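Local coordinates for terminase, large subunit (Bacillus phage spp1, PDB 2WBN), which drives ATP-dependent translocation of viral DNA into empty capsids and, through its C-terminal nuclease domain, cuts the genome to start and end packaging, at residues N162-Q173 / L184-T195. Numbering follows the deposited sequence.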
# COMPACT_ATOMS: atom_id res chain seq x y z
N ASN A 162 0.03 7.47 -8.02
CA ASN A 162 1.30 6.99 -7.50
C ASN A 162 1.38 5.47 -7.45
O ASN A 162 2.37 4.88 -7.90
CB ASN A 162 1.57 7.58 -6.09
CG ASN A 162 1.86 9.06 -6.13
OD1 ASN A 162 2.91 9.47 -6.61
ND2 ASN A 162 0.94 9.88 -5.62
N ILE A 163 0.36 4.83 -6.91
CA ILE A 163 0.23 3.37 -6.94
C ILE A 163 0.36 2.85 -8.38
O ILE A 163 1.14 1.93 -8.66
CB ILE A 163 -1.11 2.89 -6.32
CG1 ILE A 163 -1.15 3.12 -4.82
CG2 ILE A 163 -1.34 1.37 -6.58
CD1 ILE A 163 -2.53 2.93 -4.18
N ALA A 164 -0.38 3.46 -9.31
CA ALA A 164 -0.30 3.10 -10.73
C ALA A 164 1.13 3.16 -11.28
O ALA A 164 1.60 2.21 -11.86
CB ALA A 164 -1.26 3.98 -11.59
N ARG A 165 1.83 4.27 -11.04
CA ARG A 165 3.18 4.46 -11.54
C ARG A 165 4.15 3.46 -10.91
O ARG A 165 4.92 2.82 -11.61
CB ARG A 165 3.66 5.89 -11.26
CG ARG A 165 5.05 6.17 -11.88
CD ARG A 165 5.58 7.58 -11.58
NE ARG A 165 5.32 7.96 -10.20
CZ ARG A 165 6.03 7.58 -9.16
NH1 ARG A 165 5.65 7.98 -7.95
NH2 ARG A 165 7.11 6.79 -9.30
N GLU A 166 4.08 3.29 -9.60
CA GLU A 166 5.07 2.45 -8.94
C GLU A 166 4.89 1.00 -9.33
O GLU A 166 5.88 0.32 -9.64
CB GLU A 166 5.02 2.65 -7.44
CG GLU A 166 5.50 4.01 -7.01
CD GLU A 166 5.76 4.07 -5.52
OE1 GLU A 166 5.17 3.24 -4.79
OE2 GLU A 166 6.57 4.92 -5.11
N PHE A 167 3.64 0.52 -9.35
CA PHE A 167 3.40 -0.87 -9.68
C PHE A 167 3.71 -1.18 -11.14
O PHE A 167 4.28 -2.23 -11.44
CB PHE A 167 1.96 -1.28 -9.32
CG PHE A 167 1.76 -1.67 -7.86
CD1 PHE A 167 1.57 -0.71 -6.89
CD2 PHE A 167 1.71 -3.00 -7.49
CE1 PHE A 167 1.35 -1.06 -5.56
CE2 PHE A 167 1.52 -3.38 -6.16
CZ PHE A 167 1.32 -2.40 -5.20
N GLU A 168 3.35 -0.27 -12.05
CA GLU A 168 3.71 -0.44 -13.45
C GLU A 168 5.23 -0.50 -13.71
O GLU A 168 5.69 -1.29 -14.54
CB GLU A 168 3.08 0.62 -14.35
CG GLU A 168 3.41 0.35 -15.81
CD GLU A 168 2.59 1.11 -16.83
OE1 GLU A 168 1.47 1.57 -16.52
OE2 GLU A 168 3.10 1.22 -17.96
N ASN A 169 5.99 0.31 -12.99
CA ASN A 169 7.40 0.47 -13.31
C ASN A 169 8.37 -0.38 -12.47
O ASN A 169 9.53 -0.51 -12.86
CB ASN A 169 7.75 1.96 -13.30
CG ASN A 169 6.99 2.73 -14.41
OD1 ASN A 169 7.32 2.61 -15.57
ND2 ASN A 169 5.95 3.44 -14.04
N ILE A 170 7.92 -0.96 -11.35
CA ILE A 170 8.82 -1.78 -10.49
C ILE A 170 9.35 -3.03 -11.22
O ILE A 170 8.64 -3.67 -11.99
CB ILE A 170 8.16 -2.16 -9.14
CG1 ILE A 170 9.21 -2.56 -8.09
CG2 ILE A 170 7.11 -3.24 -9.32
CD1 ILE A 170 9.95 -1.38 -7.41
N ASP A 171 10.62 -3.33 -11.00
CA ASP A 171 11.30 -4.45 -11.63
C ASP A 171 11.91 -5.33 -10.52
O ASP A 171 12.01 -4.91 -9.36
CB ASP A 171 12.41 -3.95 -12.58
CG ASP A 171 11.89 -3.56 -13.98
OD1 ASP A 171 11.08 -4.30 -14.56
OD2 ASP A 171 12.33 -2.51 -14.52
N TYR A 172 12.32 -6.54 -10.90
CA TYR A 172 13.08 -7.41 -10.01
C TYR A 172 14.50 -6.88 -9.88
O TYR A 172 15.04 -6.32 -10.83
CB TYR A 172 13.12 -8.84 -10.55
CG TYR A 172 11.81 -9.58 -10.38
CD1 TYR A 172 11.23 -9.73 -9.13
CD2 TYR A 172 11.14 -10.12 -11.48
CE1 TYR A 172 10.02 -10.39 -8.97
CE2 TYR A 172 9.94 -10.78 -11.33
CZ TYR A 172 9.39 -10.92 -10.08
OH TYR A 172 8.20 -11.58 -9.93
N GLN A 173 15.10 -7.09 -8.71
CA GLN A 173 16.53 -6.87 -8.56
C GLN A 173 17.25 -7.90 -9.41
O GLN A 173 16.62 -8.81 -9.96
CB GLN A 173 16.96 -7.01 -7.11
CG GLN A 173 16.46 -5.92 -6.20
CD GLN A 173 16.89 -6.15 -4.77
OE1 GLN A 173 17.94 -6.73 -4.52
NE2 GLN A 173 16.07 -5.69 -3.82
N LEU A 184 11.87 -7.57 -5.36
CA LEU A 184 11.68 -6.32 -6.09
C LEU A 184 12.74 -5.31 -5.69
O LEU A 184 13.27 -5.35 -4.57
CB LEU A 184 10.29 -5.71 -5.83
CG LEU A 184 9.08 -6.51 -6.31
CD1 LEU A 184 7.77 -5.85 -5.84
CD2 LEU A 184 9.11 -6.65 -7.81
N GLU A 185 13.05 -4.41 -6.62
CA GLU A 185 13.89 -3.25 -6.31
C GLU A 185 13.35 -2.55 -5.08
O GLU A 185 12.12 -2.47 -4.89
CB GLU A 185 13.92 -2.26 -7.45
CG GLU A 185 14.56 -2.77 -8.71
CD GLU A 185 14.19 -1.94 -9.95
OE1 GLU A 185 13.00 -1.48 -10.10
OE2 GLU A 185 15.10 -1.79 -10.79
N ASP A 186 14.27 -2.05 -4.26
CA ASP A 186 13.95 -1.34 -3.03
C ASP A 186 14.06 0.17 -3.28
O ASP A 186 14.86 0.87 -2.66
CB ASP A 186 14.90 -1.77 -1.91
CG ASP A 186 14.51 -1.19 -0.58
OD1 ASP A 186 13.34 -0.77 -0.44
OD2 ASP A 186 15.37 -1.12 0.32
N LYS A 187 13.26 0.65 -4.21
CA LYS A 187 13.38 2.01 -4.70
C LYS A 187 12.10 2.32 -5.46
O LYS A 187 11.59 1.45 -6.16
CB LYS A 187 14.61 2.08 -5.61
CG LYS A 187 14.66 3.23 -6.59
CD LYS A 187 15.99 3.27 -7.34
CE LYS A 187 16.21 4.62 -8.01
NZ LYS A 187 16.67 5.67 -7.04
N ASP A 188 11.57 3.53 -5.31
CA ASP A 188 10.34 3.93 -6.05
C ASP A 188 9.22 2.89 -5.77
O ASP A 188 8.49 2.49 -6.66
CB ASP A 188 10.61 4.07 -7.58
CG ASP A 188 11.65 5.15 -7.92
OD1 ASP A 188 11.92 6.05 -7.10
OD2 ASP A 188 12.22 5.10 -9.04
N ASN A 189 9.10 2.48 -4.50
CA ASN A 189 8.28 1.34 -4.11
C ASN A 189 7.52 1.61 -2.83
O ASN A 189 7.11 0.70 -2.12
CB ASN A 189 9.16 0.10 -3.90
CG ASN A 189 10.09 0.26 -2.69
OD1 ASN A 189 10.46 1.38 -2.31
ND2 ASN A 189 10.45 -0.87 -2.09
N HIS A 190 7.30 2.89 -2.55
CA HIS A 190 6.75 3.29 -1.25
C HIS A 190 5.29 2.87 -1.07
O HIS A 190 4.89 2.44 0.04
CB HIS A 190 6.98 4.80 -1.08
CG HIS A 190 8.33 5.22 -1.57
ND1 HIS A 190 9.49 4.86 -0.92
CD2 HIS A 190 8.72 5.86 -2.70
CE1 HIS A 190 10.53 5.30 -1.60
NE2 HIS A 190 10.09 5.92 -2.68
N THR A 191 4.50 2.94 -2.15
CA THR A 191 3.12 2.47 -2.09
C THR A 191 3.03 0.94 -2.11
O THR A 191 2.05 0.37 -1.64
CB THR A 191 2.23 3.00 -3.26
OG1 THR A 191 2.69 2.46 -4.50
CG2 THR A 191 2.23 4.52 -3.31
N ILE A 192 4.04 0.28 -2.66
CA ILE A 192 4.09 -1.19 -2.66
C ILE A 192 4.36 -1.68 -1.23
O ILE A 192 3.70 -2.60 -0.75
CB ILE A 192 5.17 -1.74 -3.61
CG1 ILE A 192 5.00 -1.18 -5.03
CG2 ILE A 192 5.07 -3.26 -3.70
CD1 ILE A 192 6.10 -1.58 -5.99
N ASP A 193 5.32 -1.05 -0.56
CA ASP A 193 5.54 -1.32 0.87
C ASP A 193 4.28 -1.10 1.69
O ASP A 193 3.90 -1.97 2.46
CB ASP A 193 6.66 -0.44 1.43
CG ASP A 193 8.05 -0.89 0.99
OD1 ASP A 193 8.20 -2.06 0.59
OD2 ASP A 193 8.99 -0.08 1.07
N ALA A 194 3.61 0.03 1.50
CA ALA A 194 2.37 0.32 2.23
C ALA A 194 1.30 -0.72 1.98
O ALA A 194 0.56 -1.09 2.89
CB ALA A 194 1.86 1.71 1.91
N THR A 195 1.19 -1.16 0.72
CA THR A 195 0.28 -2.24 0.35
C THR A 195 0.60 -3.58 1.03
O THR A 195 -0.29 -4.22 1.55
CB THR A 195 0.25 -2.40 -1.17
OG1 THR A 195 -0.14 -1.16 -1.75
CG2 THR A 195 -0.75 -3.50 -1.59
O HOH W 1 8.37 1.74 -9.24
O HOH W 2 12.30 -0.15 -12.38
O HOH W 3 16.53 -4.21 -11.25
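Glu166 reaches across to the first turn of helix 190-195. Its extended chain brings OE1 to Thr191, where two bonds grip it. Thr191 N donates to Glu166 OE1 on the syn side (2.7 Å), and Thr191 OG1 donates from the anti side, 32° out of the carboxylate plane (2.6 Å). Thr191 OG1 lies between its own backbone N and carbonyl carbon (chi1 66°), which turns the hydroxyl to the oxygen that the backbone N-H already holds. A weak bond from His190 N holds Glu166 OE2. The Thr191 side chain is a knob among Asn162, Ile163, Glu166 and Phe167.

Ile192 CG1 lies over one face of the Phe167 ring, a CH-pi contact 3.9 Å from the centroid. Ile192 CD1 meets Ile170 tip to tip. Ile170 CG1 is anti to the backbone N (chi1 -160°) and carries CD1 to the Glu185 and Lys187 carbonyls.

Farther along, Glu185 N bonds Asp171 O (3.0 Å), and Asp171 N donates back to Glu185 OE1 from above the Glu185 carboxylate plane.

His190 and Asp193 bind the second catalytic manganese with Asp56, so the contact joins helix 161-169 to a metal-bearing helix of the RNase H-like domain. The helices cross nearly perpendicularly; Ile163 packs on strands 64-72, 77-86 and 152-155.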